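Putative branched-chain amino acid ABC transporter (Rhodospirillum rubrum ATCC 11170, PDB 3HUT) probably binds branched-chain amino acids or related ligands outside the cytoplasm and delivers them to an ABC transporter. Local coordinates at residues Thr103-Asp108 against Arg118-Pro123; Gly282-Gly287 against Asp313-Val318; Thr319-Phe324 against Thr332-Arg337. All blocks are in the same frame, centred on the assembly; numbering follows the deposited sequence.

Interaction 1 of 3, residues Thr103-Asp108 against Arg118-Pro123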
# COMPACT_ATOMS: atom_id res chain seq x y z
N THR A 103 -5.57 -4.21 -2.26
CA THR A 103 -4.41 -4.59 -1.47
C THR A 103 -3.54 -5.78 -1.90
O THR A 103 -2.57 -6.10 -1.23
CB THR A 103 -4.86 -4.82 -0.02
OG1 THR A 103 -5.94 -5.76 -0.02
CG2 THR A 103 -5.33 -3.52 0.61
N ALA A 104 -3.88 -6.44 -3.01
CA ALA A 104 -3.05 -7.57 -3.46
C ALA A 104 -1.68 -7.02 -3.89
O ALA A 104 -1.53 -6.53 -5.00
CB ALA A 104 -3.73 -8.31 -4.60
N ALA A 105 -0.70 -7.11 -2.99
CA ALA A 105 0.64 -6.58 -3.25
C ALA A 105 1.71 -7.54 -3.75
O ALA A 105 2.82 -7.13 -4.06
CB ALA A 105 1.15 -5.87 -1.98
N HIS A 106 1.39 -8.82 -3.82
CA HIS A 106 2.38 -9.80 -4.27
C HIS A 106 2.80 -9.56 -5.72
O HIS A 106 1.97 -9.38 -6.60
CB HIS A 106 1.83 -11.22 -4.12
CG HIS A 106 2.85 -12.28 -4.34
ND1 HIS A 106 3.40 -12.55 -5.58
CD2 HIS A 106 3.48 -13.11 -3.46
CE1 HIS A 106 4.31 -13.49 -5.46
NE2 HIS A 106 4.38 -13.85 -4.18
N PRO A 107 4.12 -9.57 -5.98
CA PRO A 107 4.63 -9.35 -7.34
C PRO A 107 3.91 -10.15 -8.43
O PRO A 107 3.59 -9.61 -9.48
CB PRO A 107 6.09 -9.75 -7.22
CG PRO A 107 6.44 -9.30 -5.83
CD PRO A 107 5.22 -9.77 -5.03
N ASP A 108 3.65 -11.43 -8.16
CA ASP A 108 3.01 -12.31 -9.14
C ASP A 108 1.56 -12.00 -9.50
O ASP A 108 1.09 -12.42 -10.56
CB ASP A 108 3.10 -13.76 -8.69
CG ASP A 108 4.52 -14.26 -8.61
OD1 ASP A 108 5.42 -13.58 -9.14
OD2 ASP A 108 4.74 -15.34 -8.03
N ARG A 118 -3.79 -3.17 -9.29
CA ARG A 118 -3.72 -3.07 -7.83
C ARG A 118 -3.62 -1.61 -7.42
O ARG A 118 -2.97 -0.80 -8.09
CB ARG A 118 -2.49 -3.83 -7.31
CG ARG A 118 -1.20 -3.51 -8.05
CD ARG A 118 0.04 -3.77 -7.22
NE ARG A 118 0.08 -5.14 -6.74
CZ ARG A 118 0.93 -6.07 -7.16
NH1 ARG A 118 1.83 -5.79 -8.09
NH2 ARG A 118 0.85 -7.29 -6.66
N ALA A 119 -4.28 -1.26 -6.32
CA ALA A 119 -4.26 0.11 -5.83
C ALA A 119 -3.04 0.34 -4.95
O ALA A 119 -2.59 1.47 -4.78
CB ALA A 119 -5.54 0.39 -5.04
N ILE A 120 -2.51 -0.74 -4.40
CA ILE A 120 -1.34 -0.69 -3.52
C ILE A 120 -0.08 -0.93 -4.35
O ILE A 120 -0.17 -1.33 -5.51
CB ILE A 120 -1.46 -1.77 -2.42
CG1 ILE A 120 -0.46 -1.51 -1.29
CG2 ILE A 120 -1.22 -3.14 -3.03
CD1 ILE A 120 -0.73 -2.37 -0.06
N THR A 121 1.10 -0.68 -3.78
CA THR A 121 2.35 -0.92 -4.50
C THR A 121 2.94 -2.21 -3.95
O THR A 121 2.50 -2.69 -2.91
CB THR A 121 3.39 0.20 -4.26
OG1 THR A 121 3.76 0.22 -2.87
CG2 THR A 121 2.82 1.56 -4.63
N THR A 122 3.92 -2.78 -4.64
CA THR A 122 4.56 -3.99 -4.14
C THR A 122 5.44 -3.58 -2.97
O THR A 122 5.82 -2.41 -2.85
CB THR A 122 5.45 -4.65 -5.21
OG1 THR A 122 6.51 -3.75 -5.54
CG2 THR A 122 4.64 -4.98 -6.46
N PRO A 123 5.77 -4.53 -2.08
CA PRO A 123 6.62 -4.23 -0.91
C PRO A 123 7.98 -3.65 -1.29
O PRO A 123 8.51 -2.79 -0.59
CB PRO A 123 6.75 -5.58 -0.22
CG PRO A 123 5.46 -6.27 -0.58
CD PRO A 123 5.31 -5.92 -2.04
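Ala104 O is gripped side-on by two nitrogens of Arg118. Arg118 NE donates at 2.7 Å to Ala104 O with an N-H...O angle of 156°, lying in the carbonyl plane. The second donor, Arg118 NH2, is 3.0 Å from Ala104 O and approaches from 39° above that plane. The oxygen lies in the guanidinium plane for both bonds, which would limit rotation of the group. A bend at chi3 (56°) turns NE out of the line of the side chain and toward this carbonyl. His106 O also lies at the guanidinium edge, but its 2.4 Å separation from Arg118 NH2 is too short to be trusted in detail, whereas Ala105 O lies over one face.

Ala105 adds closer packing: Ala105 CB lies 3.8 Å from Ile120 CG2, while Ala105 O takes a CA-H...O contact from Thr122 CA at 3.6 Å. Pro123 CD approaches the same Ala105 O at 3.4 Å.

Arg118 NH1 has a second partner in a salt bridge to Glu330. The contact lies beyond strands 99-101 and 116-118 of the parallel sheet, with helix 82-95 beside Ala104, helix 277-296 beside Ile120 and helix 150-165 against Pro123.

Interaction 2 of 3, residues Gly282-Gly287 against Asp313-Val318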
# COMPACT_ATOMS: atom_id res chain seq x y z
N GLY A 282 -8.67 0.94 -0.02
CA GLY A 282 -9.97 0.51 -0.49
C GLY A 282 -10.71 1.72 -1.04
O GLY A 282 -11.44 1.63 -2.02
N TYR A 283 -10.50 2.86 -0.39
CA TYR A 283 -11.12 4.11 -0.81
C TYR A 283 -10.61 4.47 -2.21
O TYR A 283 -11.39 4.76 -3.12
CB TYR A 283 -10.79 5.23 0.17
CG TYR A 283 -11.51 6.54 -0.10
CD1 TYR A 283 -12.90 6.62 0.02
CD2 TYR A 283 -10.81 7.69 -0.44
CE1 TYR A 283 -13.57 7.84 -0.19
CE2 TYR A 283 -11.47 8.91 -0.65
CZ TYR A 283 -12.85 8.97 -0.52
OH TYR A 283 -13.50 10.17 -0.72
N ASP A 284 -9.28 4.46 -2.37
CA ASP A 284 -8.68 4.80 -3.65
C ASP A 284 -9.01 3.79 -4.74
O ASP A 284 -9.18 4.15 -5.91
CB ASP A 284 -7.16 4.92 -3.53
CG ASP A 284 -6.72 6.27 -2.96
OD1 ASP A 284 -7.60 7.12 -2.70
OD2 ASP A 284 -5.50 6.47 -2.78
N ALA A 285 -9.09 2.51 -4.37
CA ALA A 285 -9.40 1.48 -5.35
C ALA A 285 -10.75 1.78 -6.00
O ALA A 285 -10.88 1.79 -7.23
CB ALA A 285 -9.41 0.10 -4.69
N VAL A 286 -11.75 2.04 -5.16
CA VAL A 286 -13.08 2.34 -5.67
C VAL A 286 -13.05 3.62 -6.52
O VAL A 286 -13.63 3.67 -7.61
CB VAL A 286 -14.09 2.52 -4.50
CG1 VAL A 286 -15.42 3.02 -5.04
CG2 VAL A 286 -14.28 1.19 -3.77
N GLY A 287 -12.36 4.64 -6.02
CA GLY A 287 -12.27 5.89 -6.77
C GLY A 287 -11.57 5.72 -8.11
O GLY A 287 -11.97 6.32 -9.11
N ASP A 313 -2.98 7.38 -14.60
CA ASP A 313 -1.63 7.91 -14.65
C ASP A 313 -1.26 8.91 -13.56
O ASP A 313 -0.11 8.98 -13.14
CB ASP A 313 -1.44 8.57 -16.02
CG ASP A 313 0.01 8.96 -16.30
OD1 ASP A 313 0.80 8.05 -16.60
OD2 ASP A 313 0.33 10.15 -16.21
N ARG A 314 -2.24 9.67 -13.10
CA ARG A 314 -2.00 10.72 -12.12
C ARG A 314 -3.18 10.85 -11.15
O ARG A 314 -3.62 11.94 -10.83
CB ARG A 314 -1.77 12.01 -12.92
CG ARG A 314 -1.79 13.33 -12.19
CD ARG A 314 -0.40 13.86 -11.85
NE ARG A 314 -0.46 15.20 -11.27
CZ ARG A 314 -1.39 15.61 -10.40
NH1 ARG A 314 -2.35 14.77 -10.02
NH2 ARG A 314 -1.36 16.84 -9.92
N TYR A 315 -3.69 9.71 -10.68
CA TYR A 315 -4.82 9.71 -9.76
C TYR A 315 -4.46 10.35 -8.42
O TYR A 315 -3.53 9.91 -7.75
CB TYR A 315 -5.30 8.28 -9.52
CG TYR A 315 -6.56 8.20 -8.70
CD1 TYR A 315 -7.81 8.45 -9.28
CD2 TYR A 315 -6.52 7.93 -7.33
CE1 TYR A 315 -8.98 8.43 -8.51
CE2 TYR A 315 -7.68 7.91 -6.55
CZ TYR A 315 -8.91 8.16 -7.16
OH TYR A 315 -10.05 8.16 -6.40
N ALA A 316 -5.21 11.37 -8.03
CA ALA A 316 -4.96 12.07 -6.77
C ALA A 316 -5.63 11.34 -5.61
O ALA A 316 -6.65 11.79 -5.08
CB ALA A 316 -5.48 13.50 -6.86
N GLY A 317 -5.07 10.21 -5.21
CA GLY A 317 -5.66 9.44 -4.12
C GLY A 317 -5.23 9.87 -2.74
O GLY A 317 -4.31 10.68 -2.59
N VAL A 318 -5.90 9.33 -1.72
CA VAL A 318 -5.55 9.66 -0.35
C VAL A 318 -4.28 8.89 0.02
O VAL A 318 -3.66 9.16 1.05
CB VAL A 318 -6.69 9.29 0.63
CG1 VAL A 318 -7.95 10.04 0.24
CG2 VAL A 318 -6.93 7.78 0.62
O HOH W 1 -9.69 8.41 -3.82
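Tyr315, the first residue of strand 315-317, reaches the backbone of helix 282-287 with its phenol end. Its CG is anti to the backbone N (chi1 -173°), and its CB points toward the helix. Tyr315 OH lies 3.2 Å from Gly287 CA, a spot where a side chain would collide with the oxygen, so glycine suits this position. Asp284 OD1 lies in the ring plane at the Tyr315 edge, 3.9 Å from Tyr315 CE2. A water joins the two polar ends: it donates to Asp284 OD1 at 2.7 Å and lies 2.6 Å from Tyr315 OH.

Ala316 is the centre of an inverse gamma turn, which carries the chain on to Gly317. Asp284 OD2 comes within 3.3 Å of Gly317 CA; a CB on Gly317 would run into that oxygen.

Val318 N donates to Asp284 OD1 at 3.0 Å (N-H...O 158°), and OD1 accepts on its syn lone pair. OD2 is hydrogen-bonded to Thr319 OG1; the two oxygens thus hold consecutive residues just after strand 315-317. The Val318 side chain crosses that of Tyr283 at about a right angle, Val318 CG1 lying 3.8 Å from Tyr283 CD2.

The axes of segments 282-287 and 315-317 run 150° apart, close to antiparallel, with a closest approach of 9.2 Å. The contact packs this short strand and Val318 onto helix 277-296, on the side of the parallel-sheet lobe, where Ala285 touches Pro102 and Ala119. Helix 18-37 flanks Tyr283 and Tyr315, the Tyr283 ring stacks with Phe263, and Tyr315 is hydrogen-bonded through its backbone to Thr322 of the following hairpin.

Interaction 3 of 3, residues Thr319-Phe324 against Thr332-Arg337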
# COMPACT_ATOMS: atom_id res chain seq x y z
N THR A 319 -3.90 7.95 -0.84
CA THR A 319 -2.69 7.16 -0.63
C THR A 319 -1.57 7.73 -1.49
O THR A 319 -0.51 7.11 -1.63
CB THR A 319 -2.90 5.66 -0.97
OG1 THR A 319 -3.16 5.50 -2.37
CG2 THR A 319 -4.07 5.09 -0.18
N GLY A 320 -1.81 8.91 -2.06
CA GLY A 320 -0.82 9.57 -2.89
C GLY A 320 -1.12 9.57 -4.37
O GLY A 320 -2.00 8.85 -4.83
N ILE A 321 -0.38 10.37 -5.13
CA ILE A 321 -0.58 10.42 -6.57
C ILE A 321 -0.21 9.04 -7.11
O ILE A 321 0.92 8.59 -6.93
CB ILE A 321 0.32 11.50 -7.21
CG1 ILE A 321 -0.11 12.88 -6.69
CG2 ILE A 321 0.22 11.43 -8.74
CD1 ILE A 321 0.62 14.06 -7.31
N THR A 322 -1.18 8.40 -7.76
CA THR A 322 -1.02 7.03 -8.27
C THR A 322 -1.02 6.88 -9.80
O THR A 322 -1.84 7.48 -10.49
CB THR A 322 -2.13 6.14 -7.68
OG1 THR A 322 -2.05 6.18 -6.25
CG2 THR A 322 -1.99 4.71 -8.17
N ARG A 323 -0.11 6.03 -10.28
CA ARG A 323 0.07 5.75 -11.70
C ARG A 323 0.18 4.24 -11.97
O ARG A 323 0.77 3.51 -11.17
CB ARG A 323 1.37 6.42 -12.20
CG ARG A 323 1.74 6.14 -13.67
CD ARG A 323 3.07 6.83 -14.04
NE ARG A 323 3.34 6.79 -15.48
CZ ARG A 323 4.25 6.00 -16.05
NH1 ARG A 323 4.98 5.18 -15.31
NH2 ARG A 323 4.42 6.03 -17.36
N PHE A 324 -0.41 3.78 -13.07
CA PHE A 324 -0.32 2.37 -13.46
C PHE A 324 0.58 2.37 -14.70
O PHE A 324 0.28 3.03 -15.70
CB PHE A 324 -1.69 1.78 -13.82
CG PHE A 324 -2.64 1.62 -12.64
CD1 PHE A 324 -2.17 1.65 -11.33
CD2 PHE A 324 -3.99 1.38 -12.86
CE1 PHE A 324 -3.04 1.45 -10.25
CE2 PHE A 324 -4.87 1.17 -11.79
CZ PHE A 324 -4.39 1.21 -10.48
N THR A 332 2.80 2.65 -9.11
CA THR A 332 3.84 3.48 -8.51
C THR A 332 3.11 4.66 -7.88
O THR A 332 2.03 5.04 -8.34
CB THR A 332 4.88 3.98 -9.54
OG1 THR A 332 4.22 4.71 -10.58
CG2 THR A 332 5.65 2.81 -10.14
N LYS A 333 3.68 5.23 -6.83
CA LYS A 333 3.05 6.34 -6.15
C LYS A 333 4.04 7.37 -5.65
O LYS A 333 5.21 7.07 -5.45
CB LYS A 333 2.27 5.83 -4.93
CG LYS A 333 1.16 4.86 -5.23
CD LYS A 333 0.45 4.48 -3.94
CE LYS A 333 -0.89 3.83 -4.21
NZ LYS A 333 -1.58 3.49 -2.95
N ILE A 334 3.57 8.60 -5.47
CA ILE A 334 4.42 9.65 -4.92
C ILE A 334 4.21 9.56 -3.42
O ILE A 334 3.19 10.01 -2.90
CB ILE A 334 3.99 11.05 -5.41
CG1 ILE A 334 4.23 11.16 -6.92
CG2 ILE A 334 4.79 12.12 -4.68
CD1 ILE A 334 3.87 12.52 -7.49
N LEU A 335 5.17 8.97 -2.72
CA LEU A 335 5.08 8.80 -1.27
C LEU A 335 5.30 10.11 -0.52
O LEU A 335 5.83 11.07 -1.07
CB LEU A 335 6.09 7.74 -0.82
CG LEU A 335 5.95 6.40 -1.55
CD1 LEU A 335 6.98 5.41 -1.03
CD2 LEU A 335 4.53 5.85 -1.37
N THR A 336 4.89 10.14 0.75
CA THR A 336 5.04 11.32 1.58
C THR A 336 6.12 11.07 2.63
O THR A 336 6.03 10.12 3.41
CB THR A 336 3.71 11.67 2.29
OG1 THR A 336 2.70 11.92 1.30
CG2 THR A 336 3.87 12.89 3.18
N ARG A 337 7.15 11.92 2.64
CA ARG A 337 8.26 11.77 3.59
C ARG A 337 7.90 12.36 4.95
O ARG A 337 7.41 13.48 5.04
CB ARG A 337 9.51 12.46 3.04
CG ARG A 337 10.03 11.86 1.74
CD ARG A 337 11.17 12.70 1.18
NE ARG A 337 11.76 12.12 -0.02
CZ ARG A 337 12.77 12.67 -0.69
NH1 ARG A 337 13.29 13.82 -0.28
NH2 ARG A 337 13.26 12.08 -1.76
O HOH W 2 1.48 12.03 -3.46
O HOH W 3 3.53 3.18 -12.54
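A beta hairpin made by strands 322-324 and 331-341 carries this contact. Its register rests on Arg323 and Thr332, an antiparallel hydrogen-bonded pair: Arg323 N donates to Thr332 O at 3.1 Å, and Thr332 N to Arg323 O at 3.0 Å, with N-H...O angles of 165° and 166°. Thr322 and Lys333 form the adjoining non-hydrogen-bonded pair. Beyond it Ile334 N donates to Ile321 O at 3.0 Å, and a water bridges Ile321 N and Ile334 O where the chain turns a corner at Ile321.

Thr322 and Lys333 send their side chains to the same face, side by side. The lysine chain is extended beyond CG and passes Thr322 OG1, which lies 3.3 Å from Lys333 CE and bonds back to Gly320 O. It ends with Lys333 NZ donating to Thr319 OG1 at 2.6 Å. Gly320, which follows Thr319, has a positive phi (108°) at which a CB would be jammed against the preceding carbonyl oxygen and would also meet Ile334 O.

In the leucine-binding protein family the two lobes are joined by crossing segments, and strand 331-341 has the features of one: it pairs with strand 246-249 of the mixed sheet, while Lys333 also has a weak hydrogen bond to Ala119 O beside the other lobe's sheet. An alanine at Lys333 would probably leave Thr319 OG1 without its ammonium donor, lose the weak tie to Ala119 O and open a gap beside Thr322.

Ile321 and Ile334 lie alongside each other, pointing the same way, with their CD1 atoms 3.6 Å apart. Arg323, extended from CG to NE, turns away from the hairpin to a salt bridge with Asp313.

From the N terminus, interaction 1 closes the short loop 109-117, which leads into strand 116-118 at the edge of the parallel sheet, just before helix 126-136. Interaction 2 closes a longer excursion, from helix 277-296 through helix 302-310 to strand 315-317, and interaction 3 closes the hairpin that follows. The three are in series; none nests in or crosses another. They nevertheless meet in space: Ala119 CB lies 3.9 Å from Ala285 CB (1 and 2), Thr121 CG2 3.7 Å from Lys333 CG (1 and 3), and, between 2 and 3, Asp284 OD2 2.6 Å from Thr319 OG1 and Tyr315 O 2.8 Å from Thr322 N. Together they probably tie the segments crossing between the lobes to the parallel-sheet lobe.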